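PDB 4Z80: EGF family domain-containing protein from Toxoplasma gondii, which binds a RON2-family peptide and probably helps form the moving junction through which the parasite invades its host cell. Local coordinates for residues Phe194-Gln199 with Gly242-Ser247; Gly215-Tyr220 with Glu288-Gly293; Tyr209-Lys214 with His264-Lys269; Ile257-Thr262 with Val332-Arg337; Lys223-His228 with Pro233-His238. All coordinates share one frame; numbering follows the deposited sequence.

Contact 1. Residues Phe194-Gln199 with Gly242-Ser247; sequences FLDTTQ and GMKDSS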
# COMPACT_ATOMS: atom_id res chain seq x y z
N PHE A 194 -16.94 11.73 5.73
CA PHE A 194 -17.18 11.42 4.32
C PHE A 194 -18.17 12.44 3.78
O PHE A 194 -17.86 13.20 2.87
CB PHE A 194 -17.71 9.99 4.17
CG PHE A 194 -17.96 9.56 2.74
CD1 PHE A 194 -17.27 10.10 1.67
CD2 PHE A 194 -18.90 8.58 2.47
CE1 PHE A 194 -17.51 9.67 0.37
CE2 PHE A 194 -19.14 8.14 1.18
CZ PHE A 194 -18.45 8.69 0.14
N LEU A 195 -19.36 12.45 4.38
CA LEU A 195 -20.35 13.48 4.11
C LEU A 195 -20.40 14.38 5.34
O LEU A 195 -20.96 14.00 6.36
CB LEU A 195 -21.71 12.87 3.81
CG LEU A 195 -21.67 11.70 2.82
CD1 LEU A 195 -23.07 11.16 2.56
CD2 LEU A 195 -20.99 12.11 1.52
N ASP A 196 -19.78 15.55 5.23
CA ASP A 196 -19.67 16.47 6.35
C ASP A 196 -20.93 17.31 6.48
O ASP A 196 -21.12 18.28 5.75
CB ASP A 196 -18.45 17.38 6.18
CG ASP A 196 -18.14 18.18 7.43
OD1 ASP A 196 -18.94 18.11 8.39
OD2 ASP A 196 -17.11 18.88 7.45
N THR A 197 -21.78 16.93 7.41
CA THR A 197 -23.08 17.56 7.58
C THR A 197 -22.97 18.88 8.34
O THR A 197 -23.94 19.63 8.44
CB THR A 197 -24.05 16.62 8.30
OG1 THR A 197 -23.49 16.24 9.57
CG2 THR A 197 -24.28 15.36 7.46
N THR A 198 -21.78 19.16 8.87
CA THR A 198 -21.53 20.43 9.54
C THR A 198 -21.24 21.54 8.53
O THR A 198 -21.06 22.70 8.91
CB THR A 198 -20.34 20.33 10.53
OG1 THR A 198 -19.11 20.24 9.81
CG2 THR A 198 -20.49 19.11 11.44
N GLN A 199 -21.21 21.19 7.25
CA GLN A 199 -20.99 22.15 6.17
C GLN A 199 -22.03 21.97 5.08
O GLN A 199 -21.76 21.39 4.03
CB GLN A 199 -19.58 22.00 5.60
CG GLN A 199 -18.47 22.20 6.62
CD GLN A 199 -17.08 21.92 6.06
OE1 GLN A 199 -16.94 21.41 4.95
NE2 GLN A 199 -16.05 22.24 6.84
N GLY A 242 -11.85 14.72 -2.32
CA GLY A 242 -10.67 14.47 -1.50
C GLY A 242 -10.98 14.46 -0.01
O GLY A 242 -12.07 14.86 0.41
N MET A 243 -10.02 14.00 0.79
CA MET A 243 -10.13 14.10 2.24
C MET A 243 -10.32 15.54 2.67
O MET A 243 -9.78 16.45 2.04
CB MET A 243 -8.88 13.55 2.94
CG MET A 243 -8.56 12.09 2.64
SD MET A 243 -6.98 11.62 3.36
CE MET A 243 -7.41 11.53 5.09
N LYS A 244 -11.05 15.74 3.75
CA LYS A 244 -11.21 17.07 4.31
C LYS A 244 -9.85 17.61 4.76
O LYS A 244 -9.56 18.80 4.56
CB LYS A 244 -12.19 17.05 5.48
CG LYS A 244 -12.48 18.42 6.08
CD LYS A 244 -13.56 18.31 7.13
CE LYS A 244 -13.81 19.63 7.84
NZ LYS A 244 -14.82 19.45 8.93
N ASP A 245 -9.02 16.76 5.35
CA ASP A 245 -7.69 17.17 5.81
C ASP A 245 -6.66 16.07 5.62
O ASP A 245 -6.60 15.12 6.39
CB ASP A 245 -7.73 17.58 7.28
CG ASP A 245 -6.37 18.03 7.79
OD1 ASP A 245 -5.52 18.41 6.97
OD2 ASP A 245 -6.17 18.02 9.02
N SER A 246 -5.83 16.22 4.59
CA SER A 246 -4.75 15.28 4.31
C SER A 246 -3.40 15.85 4.72
O SER A 246 -2.36 15.23 4.49
CB SER A 246 -4.75 14.91 2.83
OG SER A 246 -3.77 13.92 2.55
N SER A 247 -3.40 17.03 5.34
CA SER A 247 -2.15 17.77 5.56
C SER A 247 -1.15 17.06 6.47
O SER A 247 0.06 17.31 6.37
CB SER A 247 -2.46 19.16 6.14
OG SER A 247 -2.96 19.08 7.46

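Contact 2. Residues Gly215-Tyr220 with Glu288-Gly293; sequences GGHKGY and ECRLLG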
# COMPACT_ATOMS: atom_id res chain seq x y z
N GLY A 215 -9.19 13.11 -4.56
CA GLY A 215 -10.32 13.35 -5.44
C GLY A 215 -10.00 13.17 -6.91
O GLY A 215 -8.83 13.12 -7.32
N GLY A 216 -11.06 13.06 -7.71
CA GLY A 216 -10.93 13.06 -9.16
C GLY A 216 -10.99 11.67 -9.77
O GLY A 216 -10.79 11.54 -10.98
N HIS A 217 -11.29 10.67 -8.96
CA HIS A 217 -11.22 9.27 -9.40
C HIS A 217 -12.59 8.68 -9.68
O HIS A 217 -13.60 9.17 -9.17
CB HIS A 217 -10.52 8.42 -8.34
CG HIS A 217 -9.21 8.99 -7.88
ND1 HIS A 217 -8.13 9.14 -8.72
CD2 HIS A 217 -8.82 9.45 -6.67
CE1 HIS A 217 -7.13 9.67 -8.04
NE2 HIS A 217 -7.52 9.86 -6.80
N LYS A 218 -12.63 7.62 -10.48
CA LYS A 218 -13.87 6.91 -10.76
C LYS A 218 -14.22 5.99 -9.60
O LYS A 218 -13.44 5.09 -9.27
CB LYS A 218 -13.75 6.12 -12.06
CG LYS A 218 -13.62 7.01 -13.29
CD LYS A 218 -13.18 6.22 -14.52
CE LYS A 218 -12.59 7.14 -15.60
NZ LYS A 218 -11.34 7.81 -15.14
N GLY A 219 -15.38 6.21 -8.99
CA GLY A 219 -15.78 5.47 -7.81
C GLY A 219 -17.26 5.18 -7.75
O GLY A 219 -18.03 5.52 -8.66
N TYR A 220 -17.67 4.53 -6.67
CA TYR A 220 -19.05 4.08 -6.55
C TYR A 220 -19.97 5.26 -6.29
O TYR A 220 -19.55 6.29 -5.77
CB TYR A 220 -19.19 3.02 -5.45
CG TYR A 220 -19.39 3.48 -4.01
CD1 TYR A 220 -18.33 3.95 -3.24
CD2 TYR A 220 -20.63 3.36 -3.40
CE1 TYR A 220 -18.52 4.31 -1.92
CE2 TYR A 220 -20.83 3.72 -2.09
CZ TYR A 220 -19.78 4.20 -1.35
OH TYR A 220 -19.98 4.55 -0.03
N GLU A 288 -0.73 12.64 -2.25
CA GLU A 288 -1.95 11.84 -2.18
C GLU A 288 -1.69 10.46 -1.57
O GLU A 288 -0.76 9.75 -1.99
CB GLU A 288 -2.59 11.68 -3.56
CG GLU A 288 -3.87 10.87 -3.50
CD GLU A 288 -4.69 10.94 -4.76
OE1 GLU A 288 -4.13 11.33 -5.82
OE2 GLU A 288 -5.89 10.62 -4.71
N CYS A 289 -2.52 10.09 -0.60
CA CYS A 289 -2.52 8.75 -0.00
C CYS A 289 -3.82 8.07 -0.41
O CYS A 289 -4.90 8.53 -0.05
CB CYS A 289 -2.40 8.83 1.52
SG CYS A 289 -2.49 7.26 2.40
N ARG A 290 -3.71 6.97 -1.16
CA ARG A 290 -4.89 6.25 -1.66
C ARG A 290 -4.88 4.82 -1.13
O ARG A 290 -3.94 4.07 -1.40
CB ARG A 290 -4.91 6.25 -3.18
CG ARG A 290 -6.26 5.88 -3.77
CD ARG A 290 -7.15 7.11 -3.88
NE ARG A 290 -8.49 6.76 -4.34
CZ ARG A 290 -8.78 6.42 -5.59
NH1 ARG A 290 -7.81 6.36 -6.50
NH2 ARG A 290 -10.02 6.11 -5.93
N LEU A 291 -5.90 4.46 -0.37
CA LEU A 291 -6.05 3.09 0.12
C LEU A 291 -6.42 2.17 -1.02
O LEU A 291 -7.20 2.55 -1.89
CB LEU A 291 -7.11 3.03 1.22
CG LEU A 291 -6.87 3.90 2.45
CD1 LEU A 291 -8.05 3.79 3.39
CD2 LEU A 291 -5.58 3.55 3.16
N LEU A 292 -5.84 0.97 -1.03
CA LEU A 292 -6.19 -0.07 -1.99
C LEU A 292 -7.14 -1.06 -1.32
O LEU A 292 -6.99 -1.39 -0.14
CB LEU A 292 -4.95 -0.80 -2.50
CG LEU A 292 -3.88 0.08 -3.15
CD1 LEU A 292 -2.68 -0.78 -3.54
CD2 LEU A 292 -4.41 0.82 -4.36
N GLY A 293 -8.11 -1.56 -2.08
CA GLY A 293 -9.11 -2.45 -1.53
C GLY A 293 -8.70 -3.92 -1.51
O GLY A 293 -9.33 -4.74 -0.86
O HOH W 1 -6.18 13.24 -6.96

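Contact 3. Residues Tyr209-Lys214 with His264-Lys269; sequences YAFHGK and HCWPYK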
# COMPACT_ATOMS: atom_id res chain seq x y z
N TYR A 209 -16.49 14.71 1.10
CA TYR A 209 -15.06 14.49 1.17
C TYR A 209 -14.78 13.02 0.86
O TYR A 209 -15.39 12.47 -0.05
CB TYR A 209 -14.51 14.91 2.54
CG TYR A 209 -14.63 16.40 2.80
CD1 TYR A 209 -13.83 17.31 2.11
CD2 TYR A 209 -15.54 16.89 3.72
CE1 TYR A 209 -13.94 18.67 2.34
CE2 TYR A 209 -15.65 18.25 3.96
CZ TYR A 209 -14.85 19.13 3.27
OH TYR A 209 -14.95 20.48 3.49
N ALA A 210 -13.89 12.39 1.62
CA ALA A 210 -13.51 11.00 1.41
C ALA A 210 -12.68 10.54 2.59
O ALA A 210 -12.06 11.37 3.26
CB ALA A 210 -12.73 10.84 0.13
N PHE A 211 -12.67 9.24 2.86
CA PHE A 211 -11.79 8.72 3.91
C PHE A 211 -10.32 8.67 3.47
O PHE A 211 -9.43 8.55 4.31
CB PHE A 211 -12.21 7.31 4.35
CG PHE A 211 -13.53 7.26 5.10
CD1 PHE A 211 -14.15 8.40 5.59
CD2 PHE A 211 -14.14 6.03 5.31
CE1 PHE A 211 -15.35 8.31 6.27
CE2 PHE A 211 -15.34 5.94 5.99
CZ PHE A 211 -15.95 7.08 6.47
N HIS A 212 -10.07 8.74 2.16
CA HIS A 212 -8.73 8.69 1.60
C HIS A 212 -8.75 9.26 0.19
O HIS A 212 -9.81 9.34 -0.44
CB HIS A 212 -8.21 7.25 1.58
CG HIS A 212 -8.97 6.36 0.66
ND1 HIS A 212 -8.47 5.91 -0.54
CD2 HIS A 212 -10.22 5.85 0.76
CE1 HIS A 212 -9.37 5.15 -1.14
NE2 HIS A 212 -10.45 5.10 -0.37
N GLY A 213 -7.59 9.66 -0.31
CA GLY A 213 -7.47 10.21 -1.65
C GLY A 213 -7.66 11.71 -1.70
O GLY A 213 -8.11 12.32 -0.73
N LYS A 214 -7.31 12.30 -2.84
CA LYS A 214 -7.41 13.74 -3.03
C LYS A 214 -8.43 14.11 -4.10
O LYS A 214 -8.53 15.27 -4.50
CB LYS A 214 -6.04 14.32 -3.36
CG LYS A 214 -5.11 14.33 -2.14
CD LYS A 214 -3.97 15.30 -2.28
CE LYS A 214 -3.26 15.49 -0.96
NZ LYS A 214 -2.23 16.55 -1.01
N HIS A 264 -12.05 -0.32 10.75
CA HIS A 264 -13.40 -0.53 11.25
C HIS A 264 -14.43 0.42 10.65
O HIS A 264 -15.61 0.34 10.96
CB HIS A 264 -13.42 -0.44 12.77
CG HIS A 264 -12.65 -1.54 13.42
ND1 HIS A 264 -12.98 -2.87 13.26
CD2 HIS A 264 -11.52 -1.52 14.17
CE1 HIS A 264 -12.11 -3.62 13.91
NE2 HIS A 264 -11.21 -2.82 14.47
N CYS A 265 -13.97 1.31 9.77
CA CYS A 265 -14.86 2.20 9.03
C CYS A 265 -15.62 1.45 7.93
O CYS A 265 -16.61 1.96 7.41
CB CYS A 265 -14.08 3.34 8.40
SG CYS A 265 -13.10 4.33 9.56
N TRP A 266 -15.13 0.27 7.56
CA TRP A 266 -15.73 -0.50 6.48
C TRP A 266 -16.64 -1.57 7.03
O TRP A 266 -16.37 -2.15 8.08
CB TRP A 266 -14.65 -1.13 5.60
CG TRP A 266 -13.59 -0.18 5.21
CD1 TRP A 266 -12.28 -0.24 5.57
CD2 TRP A 266 -13.74 1.00 4.41
NE1 TRP A 266 -11.59 0.82 5.03
CE2 TRP A 266 -12.46 1.60 4.32
CE3 TRP A 266 -14.81 1.61 3.76
CZ2 TRP A 266 -12.24 2.77 3.60
CZ3 TRP A 266 -14.58 2.78 3.04
CH2 TRP A 266 -13.31 3.34 2.97
N PRO A 267 -17.73 -1.87 6.31
CA PRO A 267 -18.67 -2.87 6.81
C PRO A 267 -18.17 -4.29 6.57
O PRO A 267 -17.58 -4.57 5.52
CB PRO A 267 -19.93 -2.61 6.00
CG PRO A 267 -19.42 -2.11 4.70
CD PRO A 267 -18.17 -1.32 5.01
N TYR A 268 -18.40 -5.17 7.54
CA TYR A 268 -18.21 -6.60 7.35
C TYR A 268 -19.41 -7.38 7.87
O TYR A 268 -19.84 -7.19 9.00
CB TYR A 268 -16.95 -7.11 8.05
CG TYR A 268 -16.91 -8.62 8.01
CD1 TYR A 268 -16.70 -9.30 6.81
CD2 TYR A 268 -17.14 -9.38 9.15
CE1 TYR A 268 -16.70 -10.67 6.76
CE2 TYR A 268 -17.15 -10.76 9.11
CZ TYR A 268 -16.92 -11.40 7.91
OH TYR A 268 -16.92 -12.77 7.85
N LYS A 269 -19.92 -8.26 7.02
CA LYS A 269 -20.96 -9.22 7.39
C LYS A 269 -20.54 -10.58 6.88
O LYS A 269 -19.99 -10.70 5.78
CB LYS A 269 -22.31 -8.80 6.83
CG LYS A 269 -23.45 -9.72 7.17
CD LYS A 269 -24.75 -9.07 6.73
CE LYS A 269 -25.96 -9.90 7.09
NZ LYS A 269 -27.22 -9.13 6.84

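Contact 4. Residues Ile257-Thr262 with Val332-Arg337; sequences ILSRCT and VTSHTR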
# COMPACT_ATOMS: atom_id res chain seq x y z
N ILE A 257 -0.50 4.93 8.36
CA ILE A 257 -1.31 5.19 9.54
C ILE A 257 -2.78 5.37 9.14
O ILE A 257 -3.68 4.92 9.85
CB ILE A 257 -0.81 6.43 10.32
CG1 ILE A 257 0.52 6.12 11.01
CG2 ILE A 257 -1.86 6.90 11.35
CD1 ILE A 257 1.18 7.32 11.69
N LEU A 258 -3.02 6.04 8.02
CA LEU A 258 -4.39 6.18 7.54
C LEU A 258 -5.03 4.80 7.37
O LEU A 258 -6.17 4.59 7.77
CB LEU A 258 -4.45 6.97 6.23
CG LEU A 258 -5.85 7.18 5.65
CD1 LEU A 258 -6.75 7.95 6.62
CD2 LEU A 258 -5.79 7.90 4.31
N SER A 259 -4.29 3.85 6.82
CA SER A 259 -4.80 2.48 6.70
C SER A 259 -5.02 1.81 8.04
O SER A 259 -6.08 1.23 8.29
CB SER A 259 -3.86 1.62 5.86
OG SER A 259 -4.17 0.24 6.08
N ARG A 260 -4.01 1.87 8.90
CA ARG A 260 -4.07 1.25 10.22
C ARG A 260 -5.35 1.63 10.95
O ARG A 260 -6.02 0.79 11.57
CB ARG A 260 -2.86 1.67 11.05
CG ARG A 260 -2.89 1.18 12.47
CD ARG A 260 -1.70 1.67 13.26
NE ARG A 260 -1.80 1.26 14.65
CZ ARG A 260 -0.90 1.56 15.58
NH1 ARG A 260 0.16 2.29 15.28
NH2 ARG A 260 -1.07 1.13 16.82
N CYS A 261 -5.70 2.90 10.86
CA CYS A 261 -6.73 3.46 11.72
C CYS A 261 -8.15 3.34 11.17
O CYS A 261 -9.11 3.56 11.92
CB CYS A 261 -6.43 4.94 11.99
SG CYS A 261 -4.90 5.22 12.89
N THR A 262 -8.31 3.00 9.90
CA THR A 262 -9.63 3.06 9.26
C THR A 262 -10.27 1.70 8.97
O THR A 262 -11.34 1.66 8.38
CB THR A 262 -9.58 3.85 7.93
OG1 THR A 262 -8.55 3.32 7.07
CG2 THR A 262 -9.31 5.32 8.20
N VAL A 332 2.81 1.00 -0.10
CA VAL A 332 2.94 1.07 1.35
C VAL A 332 2.01 0.06 2.00
O VAL A 332 0.81 0.10 1.76
CB VAL A 332 2.58 2.49 1.83
CG1 VAL A 332 2.59 2.59 3.33
CG2 VAL A 332 3.53 3.51 1.21
N THR A 333 2.53 -0.83 2.84
CA THR A 333 1.65 -1.71 3.58
C THR A 333 1.17 -1.04 4.87
O THR A 333 1.76 -0.07 5.36
CB THR A 333 2.31 -3.06 3.91
OG1 THR A 333 3.29 -2.89 4.94
CG2 THR A 333 2.95 -3.66 2.67
N SER A 334 0.10 -1.58 5.42
CA SER A 334 -0.51 -1.04 6.63
C SER A 334 0.48 -1.11 7.79
O SER A 334 0.42 -0.29 8.71
CB SER A 334 -1.78 -1.82 6.95
OG SER A 334 -2.57 -1.19 7.95
N HIS A 335 1.39 -2.07 7.73
CA HIS A 335 2.36 -2.29 8.78
C HIS A 335 3.75 -1.81 8.35
O HIS A 335 4.72 -2.56 8.33
CB HIS A 335 2.38 -3.78 9.16
CG HIS A 335 1.10 -4.26 9.77
ND1 HIS A 335 0.19 -5.03 9.09
CD2 HIS A 335 0.59 -4.09 11.02
CE1 HIS A 335 -0.83 -5.32 9.88
NE2 HIS A 335 -0.61 -4.75 11.06
N THR A 336 3.83 -0.54 8.00
CA THR A 336 5.09 0.09 7.66
C THR A 336 5.83 0.46 8.95
O THR A 336 5.21 0.97 9.89
CB THR A 336 4.85 1.33 6.80
OG1 THR A 336 4.30 0.93 5.54
CG2 THR A 336 6.14 2.11 6.54
N ARG A 337 7.14 0.23 9.01
CA ARG A 337 7.89 0.48 10.24
C ARG A 337 8.19 1.98 10.35
O ARG A 337 8.53 2.63 9.37
CB ARG A 337 9.16 -0.38 10.30
CG ARG A 337 10.16 -0.25 9.14
CD ARG A 337 11.28 -1.30 9.26
NE ARG A 337 11.93 -1.22 10.58
CZ ARG A 337 12.55 -2.22 11.19
NH1 ARG A 337 12.66 -3.42 10.64
NH2 ARG A 337 13.08 -2.00 12.39

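Contact 5. Residues Lys223-His228 with Pro233-His238; sequences KGQTSH and PYNPPH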
# COMPACT_ATOMS: atom_id res chain seq x y z
N LYS A 223 -24.39 8.20 -3.42
CA LYS A 223 -25.64 8.93 -3.22
C LYS A 223 -26.84 8.27 -3.86
O LYS A 223 -27.93 8.25 -3.29
CB LYS A 223 -25.51 10.35 -3.78
CG LYS A 223 -26.77 11.19 -3.60
CD LYS A 223 -26.53 12.60 -4.08
CE LYS A 223 -27.65 13.52 -3.64
NZ LYS A 223 -28.21 14.32 -4.77
N GLY A 224 -26.65 7.73 -5.06
CA GLY A 224 -27.77 7.27 -5.85
C GLY A 224 -28.44 8.45 -6.52
O GLY A 224 -28.08 9.61 -6.28
N GLN A 225 -29.43 8.17 -7.35
CA GLN A 225 -30.06 9.18 -8.18
C GLN A 225 -31.15 9.97 -7.47
O GLN A 225 -31.60 11.00 -7.96
CB GLN A 225 -30.66 8.53 -9.42
CG GLN A 225 -29.63 8.02 -10.41
CD GLN A 225 -29.42 8.99 -11.55
OE1 GLN A 225 -30.26 9.11 -12.45
NE2 GLN A 225 -28.31 9.71 -11.51
N THR A 226 -31.57 9.48 -6.31
CA THR A 226 -32.68 10.11 -5.59
C THR A 226 -32.17 11.05 -4.50
O THR A 226 -30.96 11.15 -4.28
CB THR A 226 -33.60 9.04 -4.96
OG1 THR A 226 -33.12 8.66 -3.66
CG2 THR A 226 -33.70 7.80 -5.85
N SER A 227 -33.08 11.75 -3.83
CA SER A 227 -32.68 12.68 -2.78
C SER A 227 -32.52 11.93 -1.45
O SER A 227 -32.06 12.50 -0.46
CB SER A 227 -33.70 13.82 -2.64
OG SER A 227 -34.98 13.32 -2.34
N HIS A 228 -32.88 10.65 -1.43
CA HIS A 228 -32.68 9.81 -0.25
C HIS A 228 -31.30 9.18 -0.36
O HIS A 228 -31.12 8.17 -1.06
CB HIS A 228 -33.79 8.75 -0.15
CG HIS A 228 -33.79 8.01 1.15
ND1 HIS A 228 -34.75 7.07 1.45
CD2 HIS A 228 -32.96 8.06 2.22
CE1 HIS A 228 -34.50 6.56 2.65
NE2 HIS A 228 -33.43 7.16 3.14
N PRO A 233 -32.06 4.01 -7.63
CA PRO A 233 -31.03 3.43 -8.50
C PRO A 233 -29.72 4.20 -8.48
O PRO A 233 -29.66 5.31 -7.96
CB PRO A 233 -31.68 3.49 -9.88
CG PRO A 233 -32.53 4.70 -9.81
CD PRO A 233 -33.07 4.75 -8.41
N TYR A 234 -28.68 3.60 -9.05
CA TYR A 234 -27.35 4.20 -9.08
C TYR A 234 -26.92 4.44 -10.51
O TYR A 234 -27.43 3.80 -11.44
CB TYR A 234 -26.35 3.28 -8.35
CG TYR A 234 -26.82 2.90 -6.97
CD1 TYR A 234 -26.70 3.79 -5.91
CD2 TYR A 234 -27.43 1.67 -6.74
CE1 TYR A 234 -27.16 3.47 -4.66
CE2 TYR A 234 -27.88 1.34 -5.49
CZ TYR A 234 -27.75 2.24 -4.45
OH TYR A 234 -28.22 1.92 -3.20
N ASN A 235 -25.99 5.36 -10.70
CA ASN A 235 -25.47 5.66 -12.02
C ASN A 235 -23.98 5.92 -11.94
O ASN A 235 -23.51 7.03 -12.15
CB ASN A 235 -26.20 6.87 -12.63
CG ASN A 235 -25.97 7.00 -14.13
OD1 ASN A 235 -25.66 6.03 -14.82
ND2 ASN A 235 -26.14 8.22 -14.65
N PRO A 236 -23.21 4.87 -11.61
CA PRO A 236 -21.76 5.01 -11.60
C PRO A 236 -21.24 5.22 -13.02
O PRO A 236 -21.95 4.91 -13.97
CB PRO A 236 -21.28 3.68 -10.99
CG PRO A 236 -22.36 2.71 -11.34
CD PRO A 236 -23.64 3.49 -11.27
N PRO A 237 -20.01 5.72 -13.16
CA PRO A 237 -19.10 6.08 -12.07
C PRO A 237 -19.39 7.46 -11.49
O PRO A 237 -19.93 8.34 -12.18
CB PRO A 237 -17.72 6.05 -12.75
CG PRO A 237 -18.01 6.41 -14.17
CD PRO A 237 -19.37 5.88 -14.49
N HIS A 238 -19.04 7.63 -10.22
CA HIS A 238 -19.12 8.91 -9.53
C HIS A 238 -17.71 9.44 -9.31
O HIS A 238 -16.82 8.67 -8.94
CB HIS A 238 -19.83 8.74 -8.19
CG HIS A 238 -19.72 9.92 -7.29
ND1 HIS A 238 -20.42 11.09 -7.49
CD2 HIS A 238 -18.98 10.12 -6.17
CE1 HIS A 238 -20.12 11.96 -6.54
NE2 HIS A 238 -19.25 11.39 -5.72

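Contact 1. Residues Phe194-Gln199 with Gly242-Ser247
Lys244 forms a salt bridge with Asp196, NZ to OD2 at 2.8 Å, and the other carboxylate oxygen is also in use, a clear case of a buried acid dividing its acceptors between a lysine far along the chain and Thr198 two residues on. The ammonium comes to the syn side of OD2, 28° out of the carboxylate plane, at the end of a fully extended lysine chain that crosses the aspartate at about a right angle. OD1 accepts from Thr198 OG1 at 2.6 Å and from Thr198 N at 3.1 Å, both from the same face; the bond from N makes an Asx turn. Three donors thus fix the rotation of the carboxylate and probably keep it ionised. Gln199 meets the lysine from the opposite direction, its NE2 3.6 Å from Lys244 CE, while its OE1 is hydrogen-bonded to Tyr209. The acid sits on strand 195-196, paired antiparallel with strand 207-208; the lysine belongs to the loop between strand 238-239 and helix 252-262.

Contact 2. Residues Gly215-Tyr220 with Glu288-Gly293
With CG of His217 set beside its own backbone N (chi1 -50°) and the chain of Arg290 bent at chi2 (86°), imidazole and guanidinium run past each other in opposite directions and come to lie face on face. Two recurrent motifs meet here, an arginine stacked on a histidine and a His-carboxylate hydrogen bond, both made beside the outer strand 289-291 of a four-stranded antiparallel sheet. The stack is nearly parallel, 9° between planes, with centres 3.7 Å apart and Arg290 NH1 over the middle of the ring; Gly215 O lies off-centre over the opposite face. Stacking keeps the N-H edges of the guanidinium available, and NH1 donates to Lys118 O. At the imidazole edge, His217 NE2 gives an almost straight bond of 2.8 Å to Glu288 OE2, close to the ring plane and on the syn side of the oxygen, which also receives Lys214 N. A water completes the join, donating to Gly215 O at 2.7 Å and to Glu288 OE1 at 3.0 Å.

Contact 3. Residues Tyr209-Lys214 with His264-Lys269
The ring of Phe211 takes Trp266 at its edge, where Trp266 CH2 lies near the phenyl plane, 3.7 Å from Phe211 CD2. Relative to the indole plane, the phenyl carbon approaches obliquely, and the planes stand at 56° with six-membered ring centroids 5.5 Å apart, so the pair is neither a stack nor a T-shape. Cys265 reaches the same phenyl at a slant: its CB is 3.8 Å from Phe211 CE2, and its SG is 5.0 Å from the ring centroid, an oblique sulfur-aromatic contact. With CG beside the backbone N (chi1 -69°), the phenyl is directed at both neighbours. No hydrogen bond links the segments; the contact is wholly apolar and buried. It illustrates how a disulfide can double as a hydrophobic surface, since Cys265 is bonded to Cys161 and also packs on Met172 of helix 165-172, while the indole rests on Met153. The backbone beyond the indole has a different task: Trp266 O and Tyr268 N are hydrogen-bonded to Asn9 of the bound RON2L1 peptide. The arrangement is that of a loop held by the Cys161-Cys265 disulfide and packed on aromatic side chains, beside the peptide-binding site of an AMA-RON2 complex.

Contact 4. Residues Ile257-Thr262 with Val332-Arg337
Ser259 and Ser334 meet hydroxyl to hydroxyl, OG to OG at 2.8 Å, close enough for a hydrogen bond. In both residues OG is swung away from the backbone N (chi1 164° in Ser259, -168° in Ser334), and this brings the two oxygens together where Ser259 CA and Ser334 CA are 5.5 Å apart. Ser259 OG is also hydrogen-bonded to Leu278 O, which gives this buried hydroxyl a second partner. Two further hydroxyl bonds stay within their own segments: Thr262 OG1 donates to Leu258 O at 2.8 Å, a turn back along the helix, and Thr336 OG1 donates to Thr333 O at 2.7 Å across the bend after strand 329-332.

In the fold, the contact ties helix 252-262 of the AMA1-family region to the loop leaving one of the inner strands of the four-stranded antiparallel sheet; the helix is further secured by the Cys261-Cys183 disulfide.

Close packing surrounds the polar pair. Ser334 OG lies 3.5 Å from Arg260 N, too long to count as a hydrogen bond here, and 4.2 Å from Arg260 CB, tucked against the helix backbone, and Leu291 packs on Ser259. Charged and aromatic partners take over beyond: the extended Arg260 runs off from the contact, its NE hydrogen-bonded to Glu177 O and its guanidinium in a cation-pi contact with Trp30, while His335 NE2 is hydrogen-bonded to the carboxylate of Glu177.

Contact 5. Residues Lys223-His228 with Pro233-His238
The surface connection between strands 218-219 and 238-239, an antiparallel pair, is pinched partway along, where one backbone hydrogen bond joins the segments and side chains pack around it. Gln225 N donates to Pro233 O at 2.9 Å, nearly along the C=O axis (167°). Just before it, the backbone of Gly224, with a positive phi of 79°, passes so near that its CA lies 3.4 Å from Pro233 O and 3.6 Å from Tyr234 CD1, the ring being met obliquely. The aromatic group is held at its far end by a hydrogen bond from OH to Gly230 O. Gln225, its chain bent at chi2 (-99°), lays NE2 3.7 Å from Asn235 CB with the two amide planes steeply inclined to each other, and Thr226 CG2 touches Pro233 CD at 4.0 Å, the two side chains crossing at about a right angle. Thr226 OG1 meanwhile accepts from His228 N at 3.0 Å, an ST turn that shapes the first segment; His228 NE2 is hydrogen-bonded to Pro21 O of the bound RON2L1 peptide. The carboxylate of Asp221 accepts from both Gly224 N and Asn235 N, bridging the segments. The whole is an irregular pinched loop, with a cis peptide bond before Pro233 and an ST turn in place of regular strand pairing.

Overall arrangement
From the N terminus, 194-199 opens contact 1, 209-214 opens contact 3 and 215-220 opens contact 2. Contact 5 then opens and closes within the strand 218-219 to 238-239 connection, so it lies within the spans of all three. Segment 242-247 closes contact 1; 257-262 opens contact 4, which therefore follows contact 1 in series. Next, 264-269 closes contact 3, 288-293 closes contact 2 and 332-337 closes contact 4. Contacts 1, 2 and 3 cross one another, and contact 4 crosses 2 and 3. Helix 252-262 and the four-stranded sheet are thereby interlocked with the loops approaching the peptide; contact 5 meets contact 2 through paired strands 218-219 and 238-239.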